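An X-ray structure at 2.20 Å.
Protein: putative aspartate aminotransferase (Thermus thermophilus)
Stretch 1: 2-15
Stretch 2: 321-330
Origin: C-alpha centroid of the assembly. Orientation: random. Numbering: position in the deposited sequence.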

# COMPACT_ATOMS: atom_id res chain seq x y z
N ASP A 2 16.73 11.09 -16.33
CA ASP A 2 16.86 12.28 -15.50
C ASP A 2 15.63 13.18 -15.54
O ASP A 2 15.21 13.69 -14.51
CB ASP A 2 18.09 13.10 -15.90
CG ASP A 2 19.38 12.50 -15.39
OD1 ASP A 2 20.36 12.45 -16.16
OD2 ASP A 2 19.42 12.09 -14.20
N TRP A 3 15.10 13.40 -16.73
CA TRP A 3 13.92 14.25 -16.88
C TRP A 3 12.65 13.42 -16.93
O TRP A 3 12.25 12.93 -17.99
CB TRP A 3 14.03 15.11 -18.14
CG TRP A 3 15.15 16.10 -18.12
CD1 TRP A 3 16.42 15.93 -18.61
CD2 TRP A 3 15.10 17.45 -17.62
NE1 TRP A 3 17.15 17.08 -18.45
CE2 TRP A 3 16.37 18.03 -17.85
CE3 TRP A 3 14.10 18.22 -17.00
CZ2 TRP A 3 16.67 19.35 -17.48
CZ3 TRP A 3 14.40 19.53 -16.64
CH2 TRP A 3 15.67 20.08 -16.88
N LEU A 4 12.03 13.23 -15.77
CA LEU A 4 10.79 12.48 -15.69
C LEU A 4 9.65 13.44 -16.03
O LEU A 4 9.39 14.39 -15.29
CB LEU A 4 10.60 11.89 -14.30
CG LEU A 4 9.32 11.08 -14.10
CD1 LEU A 4 9.26 9.96 -15.14
CD2 LEU A 4 9.28 10.51 -12.70
N LEU A 5 9.00 13.21 -17.16
CA LEU A 5 7.92 14.09 -17.60
C LEU A 5 6.57 13.38 -17.68
O LEU A 5 5.69 13.80 -18.43
CB LEU A 5 8.28 14.72 -18.95
CG LEU A 5 9.60 15.51 -18.99
CD1 LEU A 5 9.94 15.92 -20.42
CD2 LEU A 5 9.52 16.73 -18.07
N THR A 6 6.41 12.32 -16.90
CA THR A 6 5.17 11.55 -16.87
C THR A 6 4.25 12.07 -15.77
O THR A 6 4.71 12.55 -14.74
CB THR A 6 5.44 10.06 -16.61
OG1 THR A 6 6.27 9.92 -15.46
CG2 THR A 6 6.12 9.41 -17.82
N PRO A 7 2.93 11.99 -15.99
CA PRO A 7 1.94 12.45 -15.01
C PRO A 7 1.76 11.46 -13.86
O PRO A 7 0.63 11.14 -13.48
CB PRO A 7 0.68 12.59 -15.85
CG PRO A 7 0.81 11.47 -16.81
CD PRO A 7 2.26 11.56 -17.24
N GLY A 8 2.87 11.00 -13.30
CA GLY A 8 2.82 10.05 -12.20
C GLY A 8 3.41 8.69 -12.56
O GLY A 8 2.95 8.06 -13.52
N PRO A 9 4.47 8.25 -11.86
CA PRO A 9 5.15 8.96 -10.77
C PRO A 9 5.83 10.23 -11.28
O PRO A 9 5.98 10.43 -12.49
CB PRO A 9 6.19 7.94 -10.30
CG PRO A 9 5.51 6.63 -10.56
CD PRO A 9 4.97 6.86 -11.94
N VAL A 10 6.24 11.09 -10.35
CA VAL A 10 6.87 12.34 -10.72
C VAL A 10 8.24 12.55 -10.08
O VAL A 10 8.70 11.76 -9.26
CB VAL A 10 6.00 13.56 -10.32
CG1 VAL A 10 4.64 13.51 -11.01
CG2 VAL A 10 5.84 13.63 -8.80
N ARG A 11 8.87 13.64 -10.51
CA ARG A 11 10.16 14.11 -10.04
C ARG A 11 9.93 14.46 -8.57
O ARG A 11 9.05 15.26 -8.25
CB ARG A 11 10.50 15.36 -10.84
CG ARG A 11 11.92 15.50 -11.32
CD ARG A 11 12.93 15.57 -10.22
NE ARG A 11 13.52 16.91 -10.21
CZ ARG A 11 14.29 17.41 -11.18
NH1 ARG A 11 14.58 16.69 -12.26
NH2 ARG A 11 14.75 18.66 -11.07
N LEU A 12 10.70 13.83 -7.68
CA LEU A 12 10.54 14.04 -6.25
C LEU A 12 11.01 15.37 -5.67
O LEU A 12 12.02 15.93 -6.08
CB LEU A 12 11.20 12.90 -5.47
CG LEU A 12 10.66 11.48 -5.70
CD1 LEU A 12 11.37 10.52 -4.76
CD2 LEU A 12 9.15 11.44 -5.49
N HIS A 13 10.23 15.87 -4.72
CA HIS A 13 10.55 17.11 -4.04
C HIS A 13 11.74 16.81 -3.12
O HIS A 13 11.80 15.73 -2.51
CB HIS A 13 9.34 17.57 -3.22
CG HIS A 13 9.50 18.94 -2.62
ND1 HIS A 13 8.85 20.04 -3.10
CD2 HIS A 13 10.25 19.37 -1.57
CE1 HIS A 13 9.18 21.10 -2.38
NE2 HIS A 13 10.03 20.72 -1.45
N PRO A 14 12.71 17.73 -3.03
CA PRO A 14 13.90 17.57 -2.19
C PRO A 14 13.60 17.18 -0.73
O PRO A 14 14.32 16.37 -0.15
CB PRO A 14 14.56 18.94 -2.29
CG PRO A 14 14.27 19.32 -3.71
CD PRO A 14 12.80 18.96 -3.84
N LYS A 15 12.53 17.73 -0.17
CA LYS A 15 12.13 17.42 1.20
C LYS A 15 11.72 15.95 1.36
O LYS A 15 11.85 15.38 2.44
CB LYS A 15 10.97 18.32 1.65
CG LYS A 15 11.37 19.71 2.16
CD LYS A 15 12.29 19.61 3.37
CE LYS A 15 12.71 20.97 3.92
NZ LYS A 15 12.15 22.14 3.18
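Stretch 2, residues 321-330: FRLSLMGAYD

How does stretch 2 run over stretch 1? It enters as the end of a strand, 321-323, then loosens into loop and follows stretch 1 in the same direction: Leu5 pairs with Ser324 (CA to CA 4.9 Å), Arg11 with Gly327 (CA to CA 4.5 Å) and His13 with Ala328 (CA to CA 5.1 Å). Two backbone bonds pin this course, a weak one from Ser324 N to Leu5 O at 2.8 Å and a straighter one from Ala328 N to Arg11 O at 3.0 Å.

What fills the space between these two pins? Water 1 takes part of it, donating to Thr6 O (3.0 Å) and Ser324 O (2.7 Å) and accepting from Gly327 N (3.2 Å). Met326 takes another part: its chain is extended through chi2 and turns at chi3, bringing CE to 4.0 Å from Pro7 CB and 4.2 Å from Val10 CG1. Ser324 CB also rests on the proline, 3.8 Å from Pro7 N.

Why can the chains come so close at Gly327? Its CA lies 3.6 Å from Val10 CB, and a CB there would point toward stretch 1 and fall 2.7 Å from Arg11 CB, a clash. The next residue supplies a small bump instead: Ala328 CB sits 3.6 Å from both Leu12 O and His13 CA.

Where does Tyr329 go? Its CB starts sideways, but the ring reaches back toward the start of stretch 1, where OH donates to Leu4 O at 2.7 Å. Leu5 CD2 comes within 4.3 Å of Tyr329 CZ, and Arg11 CG within 3.3 Å of Tyr329 OH. The Arg11 guanidinium turns one face to Tyr329 CE2. Trp3 lies nearly parallel to the tyrosine ring but slid aside, with Trp3 CE3 3.8 Å from Tyr329 CE2.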

# COMPACT_ATOMS: atom_id res chain seq x y z
N PHE A 321 0.41 11.65 -27.24
CA PHE A 321 1.54 11.63 -26.32
C PHE A 321 1.30 12.63 -25.21
O PHE A 321 0.54 13.58 -25.40
CB PHE A 321 2.87 11.87 -27.02
CG PHE A 321 3.15 13.25 -27.49
CD1 PHE A 321 3.98 14.10 -26.76
CD2 PHE A 321 2.63 13.70 -28.70
CE1 PHE A 321 4.29 15.37 -27.24
CE2 PHE A 321 2.93 14.97 -29.18
CZ PHE A 321 3.77 15.80 -28.45
N ARG A 322 1.93 12.45 -24.05
CA ARG A 322 1.69 13.37 -22.97
C ARG A 322 2.92 13.74 -22.23
O ARG A 322 3.85 12.97 -22.03
CB ARG A 322 0.64 12.83 -22.02
CG ARG A 322 -0.73 12.72 -22.68
CD ARG A 322 -1.70 12.00 -21.80
NE ARG A 322 -1.35 10.59 -21.72
CZ ARG A 322 -1.40 9.88 -20.58
NH1 ARG A 322 -1.79 10.44 -19.46
NH2 ARG A 322 -1.04 8.60 -20.61
N LEU A 323 2.85 14.98 -21.86
CA LEU A 323 3.90 15.68 -21.19
C LEU A 323 3.41 16.26 -19.90
O LEU A 323 2.29 16.77 -19.81
CB LEU A 323 4.47 16.78 -22.08
CG LEU A 323 5.19 16.34 -23.36
CD1 LEU A 323 5.61 17.56 -24.18
CD2 LEU A 323 6.39 15.46 -23.05
N SER A 324 4.23 16.19 -18.85
CA SER A 324 3.84 16.76 -17.56
C SER A 324 4.98 17.30 -16.70
O SER A 324 5.98 16.62 -16.45
CB SER A 324 3.05 15.73 -16.76
OG SER A 324 2.61 16.27 -15.53
N LEU A 325 4.79 18.53 -16.22
CA LEU A 325 5.75 19.19 -15.35
C LEU A 325 5.19 19.24 -13.94
O LEU A 325 5.56 20.10 -13.13
CB LEU A 325 6.03 20.61 -15.85
CG LEU A 325 6.98 20.70 -17.05
CD1 LEU A 325 6.95 22.09 -17.67
CD2 LEU A 325 8.38 20.34 -16.59
N MET A 326 4.31 18.29 -13.64
CA MET A 326 3.66 18.18 -12.33
C MET A 326 4.65 17.90 -11.21
O MET A 326 4.37 18.19 -10.04
CB MET A 326 2.56 17.10 -12.40
CG MET A 326 1.80 16.83 -11.11
SD MET A 326 0.22 15.98 -11.40
CE MET A 326 0.76 14.56 -12.35
N GLY A 327 5.83 17.39 -11.57
CA GLY A 327 6.86 17.09 -10.59
C GLY A 327 7.54 18.31 -10.00
O GLY A 327 7.18 19.44 -10.33
N ALA A 328 8.54 18.10 -9.15
CA ALA A 328 9.25 19.19 -8.50
C ALA A 328 10.22 19.92 -9.43
O ALA A 328 11.43 19.69 -9.40
CB ALA A 328 9.97 18.69 -7.25
N TYR A 329 9.66 20.79 -10.27
CA TYR A 329 10.43 21.58 -11.23
C TYR A 329 10.14 23.05 -10.99
O TYR A 329 9.00 23.41 -10.67
CB TYR A 329 10.00 21.27 -12.67
CG TYR A 329 10.36 19.88 -13.14
CD1 TYR A 329 9.37 18.91 -13.33
CD2 TYR A 329 11.68 19.55 -13.42
CE1 TYR A 329 9.69 17.64 -13.80
CE2 TYR A 329 12.01 18.28 -13.88
CZ TYR A 329 11.02 17.34 -14.07
OH TYR A 329 11.37 16.09 -14.53
N ASP A 330 11.15 23.89 -11.16
CA ASP A 330 10.94 25.32 -10.98
C ASP A 330 10.70 26.00 -12.32
O ASP A 330 10.58 25.35 -13.36
CB ASP A 330 12.08 25.98 -10.18
CG ASP A 330 13.40 26.09 -10.96
OD1 ASP A 330 14.34 26.66 -10.38
OD2 ASP A 330 13.50 25.64 -12.12
O HOH W 1 5.69 15.34 -14.08